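Local coordinates for water-soluble chlorophyll protein (Brassicaceae, PDB 5HPZ), which binds chlorophyll within a water-soluble tetramer, using a Kunitz-inhibitor type beta-trefoil, and may also inhibit endopeptidases, at residues Q47-Y52 / P150-P155; P109-G114 / L157-D162; T134-T139 / A164-V169. One frame throughout, in Å; residues are numbered along the deposited sequence.

Contact 1. Residues Q47-Y52 / P150-P155; sequences QTLLPY and PWLGAP. With 68G (13'2-hydroxyl-Chlorophyll a), chain C.
Gln-47 N donates to Pro-155 O over 2.8 Å, and the N-H...O angle of 163° marks a nearly straight bond. It joins the end of strand 44-47 to the start of strand 155-160. Gln-47 CG lies anti to the backbone N (chi1 176°), and the extended chain beyond it brings OE1 to 3.5 Å from Pro-155 CG, while NE2 is hydrogen-bonded to Ser-25 OG and Gly-28 O. Leu-49 then rests on the type I' turn that runs from Trp-151 to Ala-154: its CG meets Ala-154 CB at 3.7 Å, and its CD1 meets Leu-152 CB at 3.8 Å. Both segments line the chlorophyll pocket. Leu-49 N makes a weak bond of 3.3 Å to the ester carbonyl oxygen O1A of the pigment, and one indole face of Trp-151 has pigment atom C3A 3.9 Å above its plane, over the ring centre. An alanine in place of Trp-151 would probably leave the pigment around C3A and CMA without this flat support and Ala-34 O without its indole donor. Strand 30-33 borders the contact, Leu-30 touching Gln-47 and Ala-33 touching Trp-151, while Ile-86 of a second subunit packs on Leu-49 and Leu-152.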
# COMPACT_ATOMS: atom_id res chain seq x y z
N GLN A 47 -1.46 9.40 16.41
CA GLN A 47 -2.84 9.76 16.72
C GLN A 47 -3.65 9.81 15.42
O GLN A 47 -3.31 10.49 14.49
CB GLN A 47 -2.89 11.11 17.44
CG GLN A 47 -4.33 11.53 17.67
CD GLN A 47 -4.55 12.98 18.00
OE1 GLN A 47 -3.64 13.82 17.89
NE2 GLN A 47 -5.81 13.30 18.41
N THR A 48 -4.78 9.15 15.37
CA THR A 48 -5.56 9.28 14.21
C THR A 48 -6.20 10.70 14.14
O THR A 48 -6.50 11.30 15.14
CB THR A 48 -6.58 8.14 14.09
OG1 THR A 48 -7.27 8.29 12.85
CG2 THR A 48 -7.54 8.20 15.19
N LEU A 49 -6.36 11.19 12.93
CA LEU A 49 -6.97 12.49 12.64
C LEU A 49 -8.48 12.40 12.61
O LEU A 49 -9.17 13.41 12.61
CB LEU A 49 -6.48 12.96 11.27
CG LEU A 49 -5.04 13.45 11.17
CD1 LEU A 49 -4.69 13.73 9.72
CD2 LEU A 49 -4.80 14.68 12.08
N LEU A 50 -8.97 11.18 12.56
CA LEU A 50 -10.39 10.94 12.43
C LEU A 50 -11.08 11.09 13.77
O LEU A 50 -10.77 10.38 14.72
CB LEU A 50 -10.63 9.52 11.87
CG LEU A 50 -10.16 9.28 10.42
CD1 LEU A 50 -10.72 7.95 9.93
CD2 LEU A 50 -10.53 10.41 9.46
N PRO A 51 -12.02 12.00 13.86
CA PRO A 51 -12.56 12.40 15.17
C PRO A 51 -13.23 11.35 16.07
O PRO A 51 -13.08 11.36 17.29
CB PRO A 51 -13.57 13.50 14.82
CG PRO A 51 -13.71 13.50 13.35
CD PRO A 51 -12.47 12.88 12.77
N TYR A 52 -14.01 10.45 15.49
CA TYR A 52 -14.70 9.46 16.32
C TYR A 52 -13.98 8.12 16.41
O TYR A 52 -14.52 7.18 16.99
CB TYR A 52 -16.12 9.27 15.79
CG TYR A 52 -16.77 10.61 15.58
CD1 TYR A 52 -17.27 11.34 16.66
CD2 TYR A 52 -16.81 11.20 14.31
CE1 TYR A 52 -17.84 12.58 16.47
CE2 TYR A 52 -17.40 12.43 14.12
CZ TYR A 52 -17.89 13.12 15.21
OH TYR A 52 -18.45 14.34 15.03
N PRO A 150 3.93 10.83 9.04
CA PRO A 150 3.79 10.58 7.62
C PRO A 150 2.36 10.41 7.07
O PRO A 150 2.20 10.38 5.87
CB PRO A 150 4.61 9.28 7.42
CG PRO A 150 4.61 8.64 8.73
CD PRO A 150 4.52 9.69 9.76
N TRP A 151 1.35 10.28 7.94
CA TRP A 151 -0.02 10.11 7.46
C TRP A 151 -0.74 11.43 7.52
O TRP A 151 -1.37 11.76 8.52
CB TRP A 151 -0.78 9.06 8.33
CG TRP A 151 -0.19 7.72 8.18
CD1 TRP A 151 0.79 7.17 8.96
CD2 TRP A 151 -0.44 6.79 7.13
NE1 TRP A 151 1.16 5.94 8.45
CE2 TRP A 151 0.39 5.67 7.35
CE3 TRP A 151 -1.32 6.76 6.06
CZ2 TRP A 151 0.40 4.57 6.50
CZ3 TRP A 151 -1.31 5.68 5.22
CH2 TRP A 151 -0.47 4.58 5.46
N LEU A 152 -0.70 12.18 6.43
CA LEU A 152 -1.36 13.50 6.38
C LEU A 152 -0.92 14.42 7.53
O LEU A 152 -1.71 15.24 8.03
CB LEU A 152 -2.89 13.36 6.41
CG LEU A 152 -3.62 12.52 5.31
CD1 LEU A 152 -5.14 12.57 5.53
CD2 LEU A 152 -3.33 12.93 3.87
N GLY A 153 0.32 14.26 7.98
CA GLY A 153 0.82 15.04 9.12
C GLY A 153 0.25 14.68 10.49
O GLY A 153 0.51 15.37 11.44
N ALA A 154 -0.48 13.58 10.63
CA ALA A 154 -1.01 13.15 11.97
C ALA A 154 0.08 13.02 13.01
O ALA A 154 1.18 12.62 12.67
CB ALA A 154 -1.75 11.82 11.88
N PRO A 155 -0.20 13.39 14.25
CA PRO A 155 0.91 13.37 15.24
C PRO A 155 1.51 11.96 15.47
O PRO A 155 0.75 11.00 15.69
CB PRO A 155 0.24 13.83 16.50
CG PRO A 155 -0.85 14.73 16.02
CD PRO A 155 -1.37 14.11 14.76
C1 68G C . -6.33 8.45 8.67
C2 68G C . -7.19 7.72 7.63
C3 68G C . -6.77 7.83 6.23
C4 68G C . -5.58 8.70 6.01
C5 68G C . -7.54 7.23 5.05
C6 68G C . -7.33 5.76 4.90
C7 68G C . -5.90 5.37 4.76
C8 68G C . -5.93 3.97 4.17
C9 68G C . -6.51 2.90 5.13
C10 68G C . -4.52 3.57 3.85
C11 68G C . -4.39 3.65 2.39
C12 68G C . -3.01 3.05 2.16
C13 68G C . -2.29 4.01 1.21
C14 68G C . -3.10 4.20 -0.10
C15 68G C . -0.90 3.41 0.95
C16 68G C . 0.08 4.49 0.50
C17 68G C . 1.38 3.71 0.35
C18 68G C . 2.38 4.70 -0.15
C19 68G C . 3.75 4.24 0.26
C20 68G C . 2.31 4.66 -1.68
O2A 68G C . -4.92 8.02 8.70
CGA 68G C . -4.50 8.25 9.97
O1A 68G C . -5.13 8.89 10.83
CBA 68G C . -3.21 7.59 10.30
CAA 68G C . -3.58 6.25 11.02
C2A 68G C . -4.19 5.17 10.05
C3A 68G C . -3.14 4.71 9.14
CMA 68G C . -3.82 4.50 7.82
C4A 68G C . -2.68 3.40 9.61
CHB 68G C . -1.72 2.65 9.08
NA 68G C . -3.48 3.07 10.60
C1A 68G C . -4.42 3.99 10.84
CHA 68G C . -5.39 3.79 11.75
CBD 68G C . -6.55 4.56 12.07
CGD 68G C . -7.39 4.81 10.90
O1D 68G C . -7.84 5.95 10.63
O2D 68G C . -7.66 3.75 10.11
CED 68G C . -8.46 4.09 8.99
O 68G C . -6.29 5.84 12.53
CAD 68G C . -7.25 3.80 13.07
OBD 68G C . -8.30 4.21 13.66
C3D 68G C . -6.56 2.64 13.29
C2D 68G C . -6.43 1.45 13.94
CMD 68G C . -7.31 0.97 14.87
C4D 68G C . -5.50 2.68 12.49
ND 68G C . -4.76 1.58 12.59
C1D 68G C . -5.34 0.79 13.51
CHD 68G C . -4.85 -0.46 13.89
C4C 68G C . -3.82 -1.18 13.43
NC 68G C . -2.93 -0.70 12.50
MG 68G C . -3.07 1.13 11.59
C3C 68G C . -3.36 -2.43 13.75
CAC 68G C . -3.98 -3.40 14.74
CBC 68G C . -5.11 -4.11 13.92
C2C 68G C . -2.26 -2.70 13.02
CMC 68G C . -1.56 -3.85 13.08
C1C 68G C . -1.98 -1.62 12.23
CHC 68G C . -1.01 -1.42 11.33
C4B 68G C . -0.91 -0.49 10.35
NB 68G C . -1.51 0.71 10.41
C1B 68G C . -1.23 1.40 9.31
C2B 68G C . -0.43 0.62 8.53
CMB 68G C . 0.07 0.97 7.32
C3B 68G C . -0.19 -0.52 9.21
CAB 68G C . 0.49 -1.63 8.90
CBB 68G C . 1.65 -1.76 7.93

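Contact 2. Residues P109-G114 / L157-D162; sequences PAIIIG and LIATND
Pro-109, Ala-110 and Ile-111 meet Leu-157, Ile-158 and Ala-159 in the interior of the beta-trefoil, the fold of Kunitz-type inhibitors. A single beta bridge pairs Ala-110 with Ile-158, whose CA atoms are 4.2 Å apart. Two backbone bonds frame it. Ala-159 N donates to Pro-109 O at 2.8 Å, and Ile-111 N donates to Leu-157 O at 3.1 Å. The second is almost straight at hydrogen, 176°, yet its donor stands 44° out of the carbonyl plane. Strands 111-113 and 157-160 run at 132° to one another, consistent with a pairing that stops at one bridge.

Ile-111 takes part in two of the three apolar side-chain contacts. Its CG1 lies anti to the carbonyl carbon, beside the backbone N, where it packs on Leu-157 CB at 3.7 Å; CD1 continues to Ala-159 CB at 4.0 Å. On the other segment, Ile-158 CB approaches Pro-109 O, and its CG2 touches Ala-110 CA.

In the next shell, strand 97-99 pairs with strand 111-113 and brings Val-99 against Pro-109 and Ile-111. Ile-45 of strand 44-47 touches both Ile-111 and Leu-157, and Val-144 and Thr-146 of strand 142-148 also pack on Leu-157. Beyond the bridge, Thr-160 OG1 accepts from Asp-162 N in an ST turn and is hydrogen-bonded to Glu-108 OE2. Next to the bridge a water lies between two carbonyls, 2.7 Å from Ile-111 O and 2.8 Å from Leu-157 O, the latter already accepting from Ile-111 N.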
# COMPACT_ATOMS: atom_id res chain seq x y z
N PRO A 109 13.74 9.76 19.52
CA PRO A 109 13.46 8.52 18.83
C PRO A 109 11.98 8.20 18.80
O PRO A 109 11.21 8.51 19.75
CB PRO A 109 14.23 7.50 19.66
CG PRO A 109 14.21 8.08 21.04
CD PRO A 109 14.38 9.55 20.83
N ALA A 110 11.59 7.51 17.76
CA ALA A 110 10.19 7.16 17.62
C ALA A 110 9.79 6.19 18.76
O ALA A 110 10.60 5.42 19.24
CB ALA A 110 9.97 6.54 16.29
N ILE A 111 8.53 6.22 19.16
CA ILE A 111 7.99 5.16 19.99
C ILE A 111 7.47 4.08 19.02
O ILE A 111 6.67 4.36 18.11
CB ILE A 111 6.80 5.64 20.85
CG1 ILE A 111 7.16 6.91 21.65
CG2 ILE A 111 6.38 4.54 21.85
CD1 ILE A 111 8.35 6.75 22.57
N ILE A 112 7.95 2.86 19.19
CA ILE A 112 7.58 1.79 18.28
C ILE A 112 6.79 0.71 19.02
O ILE A 112 6.51 0.82 20.22
CB ILE A 112 8.80 1.20 17.63
CG1 ILE A 112 9.81 0.82 18.71
CG2 ILE A 112 9.40 2.20 16.67
CD1 ILE A 112 10.81 -0.23 18.34
N ILE A 113 6.37 -0.30 18.28
CA ILE A 113 5.61 -1.39 18.80
C ILE A 113 6.48 -2.61 18.65
O ILE A 113 7.02 -2.89 17.56
CB ILE A 113 4.28 -1.58 18.09
CG1 ILE A 113 3.49 -0.28 18.14
CG2 ILE A 113 3.53 -2.76 18.70
CD1 ILE A 113 2.20 -0.31 17.36
N GLY A 114 6.69 -3.33 19.75
CA GLY A 114 7.61 -4.47 19.71
C GLY A 114 8.61 -4.63 20.83
O GLY A 114 9.58 -5.33 20.65
N LEU A 157 4.17 9.56 17.69
CA LEU A 157 4.78 9.55 19.00
C LEU A 157 6.23 9.40 18.90
O LEU A 157 6.70 8.50 18.22
CB LEU A 157 4.25 8.45 19.91
CG LEU A 157 3.02 8.80 20.72
CD1 LEU A 157 1.81 9.13 19.82
CD2 LEU A 157 2.70 7.68 21.67
N ILE A 158 6.93 10.26 19.64
CA ILE A 158 8.36 10.15 19.90
C ILE A 158 8.70 10.37 21.37
O ILE A 158 7.86 10.77 22.16
CB ILE A 158 9.12 11.21 19.11
CG1 ILE A 158 8.66 12.59 19.58
CG2 ILE A 158 8.95 10.95 17.61
CD1 ILE A 158 9.02 13.70 18.64
N ALA A 159 9.91 10.04 21.77
CA ALA A 159 10.43 10.44 23.07
C ALA A 159 11.30 11.69 22.94
O ALA A 159 12.19 11.77 22.10
CB ALA A 159 11.23 9.31 23.76
N THR A 160 11.05 12.66 23.81
CA THR A 160 11.67 13.96 23.67
C THR A 160 11.82 14.58 25.05
O THR A 160 11.03 14.30 25.96
CB THR A 160 10.78 14.88 22.82
OG1 THR A 160 11.43 16.12 22.59
CG2 THR A 160 9.46 15.17 23.49
N ASN A 161 12.83 15.42 25.22
CA ASN A 161 12.89 16.27 26.40
C ASN A 161 12.54 17.72 26.10
O ASN A 161 12.78 18.57 26.93
CB ASN A 161 14.26 16.15 27.05
CG ASN A 161 14.51 14.76 27.60
OD1 ASN A 161 13.78 14.30 28.49
ND2 ASN A 161 15.50 14.09 27.09
N ASP A 162 11.99 17.99 24.92
CA ASP A 162 11.40 19.30 24.63
C ASP A 162 10.00 19.41 25.23
O ASP A 162 9.03 18.76 24.73
CB ASP A 162 11.37 19.49 23.15
CG ASP A 162 10.82 20.81 22.73
OD1 ASP A 162 10.15 21.52 23.53
OD2 ASP A 162 11.05 21.10 21.55
O HOH W 1 6.04 6.45 16.45

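Contact 3. Residues T134-T139 / A164-V169; sequences TYKLTT and AKTLFV
Tyr-135 and Val-169 form a single antiparallel, hydrogen-bonded bridge in the beta-trefoil, bringing strand 135-139 against the start of strand 169-173 and the residues that lead into it. The pairing is reciprocal: Tyr-135 N donates to Val-169 O at 2.8 Å with an angle of 160° at hydrogen, and Val-169 N returns a bond of 2.9 Å to Tyr-135 O. Each acceptor also receives a CA-H...O contact, from Thr-134 CA to Val-169 O and from Phe-168 CA to Tyr-135 O.

Side chains meet beside the bridge at several points. Val-169 CG2, set between its own backbone N and carbonyl carbon, comes to 3.7 Å from Tyr-135 O. Thr-134 CG2, anti to the backbone N (chi1 -53° for OG1), touches Phe-168 CB at 4.0 Å. Lys-136 CB meets Thr-166 CG2 at the same distance, and that methyl also lies over one face of the Phe-168 ring, toward its rim. The phenol of Tyr-135 leads away, its OH hydrogen-bonded to Lys-5 N.

Strand 142-148 lies alongside, its Val-144 bonded through the backbone to both Leu-137 and Leu-167. Past the bridge a water takes over from direct pairing, accepting from Leu-137 N at 2.9 Å and lying 2.6 Å from Leu-167 O.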
# COMPACT_ATOMS: atom_id res chain seq x y z
N THR A 134 -6.05 14.32 33.33
CA THR A 134 -5.03 14.52 32.30
C THR A 134 -3.63 14.05 32.73
O THR A 134 -3.16 14.37 33.80
CB THR A 134 -4.91 15.99 31.95
OG1 THR A 134 -6.22 16.45 31.61
CG2 THR A 134 -3.98 16.22 30.78
N TYR A 135 -2.96 13.29 31.86
CA TYR A 135 -1.67 12.74 32.23
C TYR A 135 -0.66 12.90 31.12
O TYR A 135 -0.98 13.35 29.99
CB TYR A 135 -1.82 11.27 32.60
CG TYR A 135 -2.74 11.04 33.78
CD1 TYR A 135 -4.10 10.85 33.59
CD2 TYR A 135 -2.26 11.05 35.06
CE1 TYR A 135 -4.96 10.64 34.66
CE2 TYR A 135 -3.11 10.84 36.16
CZ TYR A 135 -4.45 10.65 35.95
OH TYR A 135 -5.29 10.43 37.00
N LYS A 136 0.58 12.58 31.45
CA LYS A 136 1.61 12.44 30.45
C LYS A 136 2.28 11.13 30.72
O LYS A 136 2.07 10.55 31.80
CB LYS A 136 2.62 13.58 30.49
CG LYS A 136 3.38 13.63 31.79
CD LYS A 136 4.39 14.77 31.83
CE LYS A 136 4.90 14.88 33.25
NZ LYS A 136 6.00 15.86 33.36
N LEU A 137 3.01 10.65 29.71
CA LEU A 137 3.80 9.42 29.78
C LEU A 137 5.25 9.73 29.64
O LEU A 137 5.61 10.56 28.81
CB LEU A 137 3.41 8.51 28.66
CG LEU A 137 1.92 8.22 28.51
CD1 LEU A 137 1.74 7.54 27.17
CD2 LEU A 137 1.48 7.34 29.66
N THR A 138 6.08 9.11 30.47
CA THR A 138 7.51 9.28 30.37
C THR A 138 8.21 7.94 30.18
O THR A 138 7.61 6.86 30.36
CB THR A 138 8.17 9.96 31.62
OG1 THR A 138 8.09 9.08 32.73
CG2 THR A 138 7.54 11.29 32.00
N THR A 139 9.46 8.04 29.77
CA THR A 139 10.39 6.93 29.55
C THR A 139 11.77 7.41 29.96
O THR A 139 12.01 8.63 30.07
CB THR A 139 10.59 6.56 28.05
OG1 THR A 139 11.27 7.63 27.36
CG2 THR A 139 9.25 6.32 27.39
N ALA A 164 7.76 21.62 25.09
CA ALA A 164 6.67 22.11 24.24
C ALA A 164 6.05 20.94 23.38
O ALA A 164 4.99 21.10 22.77
CB ALA A 164 7.19 23.20 23.34
N LYS A 165 6.71 19.78 23.35
CA LYS A 165 6.21 18.69 22.55
C LYS A 165 5.44 17.63 23.32
O LYS A 165 4.94 16.68 22.71
CB LYS A 165 7.33 18.04 21.79
CG LYS A 165 7.86 18.92 20.68
CD LYS A 165 8.86 18.09 19.93
CE LYS A 165 9.58 18.98 18.96
NZ LYS A 165 10.95 18.49 18.79
N THR A 166 5.31 17.79 24.63
CA THR A 166 4.63 16.78 25.45
C THR A 166 3.22 16.47 24.96
O THR A 166 2.49 17.36 24.54
CB THR A 166 4.60 17.26 26.88
OG1 THR A 166 5.97 17.33 27.31
CG2 THR A 166 3.83 16.28 27.80
N LEU A 167 2.89 15.19 24.95
CA LEU A 167 1.56 14.72 24.60
C LEU A 167 0.75 14.52 25.86
O LEU A 167 1.09 13.67 26.67
CB LEU A 167 1.66 13.40 23.83
CG LEU A 167 0.26 12.84 23.46
CD1 LEU A 167 -0.48 13.77 22.50
CD2 LEU A 167 0.51 11.47 22.83
N PHE A 168 -0.32 15.30 26.00
CA PHE A 168 -1.22 15.17 27.12
C PHE A 168 -2.39 14.27 26.77
O PHE A 168 -3.03 14.46 25.72
CB PHE A 168 -1.65 16.57 27.60
CG PHE A 168 -0.49 17.41 28.06
CD1 PHE A 168 0.17 17.12 29.25
CD2 PHE A 168 -0.02 18.47 27.28
CE1 PHE A 168 1.25 17.87 29.66
CE2 PHE A 168 1.08 19.21 27.70
CZ PHE A 168 1.71 18.92 28.89
N VAL A 169 -2.67 13.31 27.65
CA VAL A 169 -3.68 12.28 27.38
C VAL A 169 -4.64 12.04 28.50
O VAL A 169 -4.37 12.34 29.63
CB VAL A 169 -3.00 10.88 27.08
CG1 VAL A 169 -2.03 11.03 25.92
CG2 VAL A 169 -2.23 10.34 28.31
O HOH W 2 3.13 12.11 27.23

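How the contacts relate
Contact 2 is the buried one of the three, whereas contacts 1 and 3 are only partly buried. Contact 1 alone adds pigment and neighbouring subunits to its surroundings; no other chain touches contacts 2 and 3. Strand 155-160 begins in contact 1 and continues through contact 2, and it belongs to the same four-stranded sheet as strand 135-139 of contact 3. Contacts 2 and 3, with centres about 11 Å apart, meet directly where Leu-157 CD1 packs on Leu-167 CD2 at 4.0 Å. All three rely on backbone bonds, but a chlorophyll adjoins contact 1, while contacts 2 and 3 each include a water between their backbones.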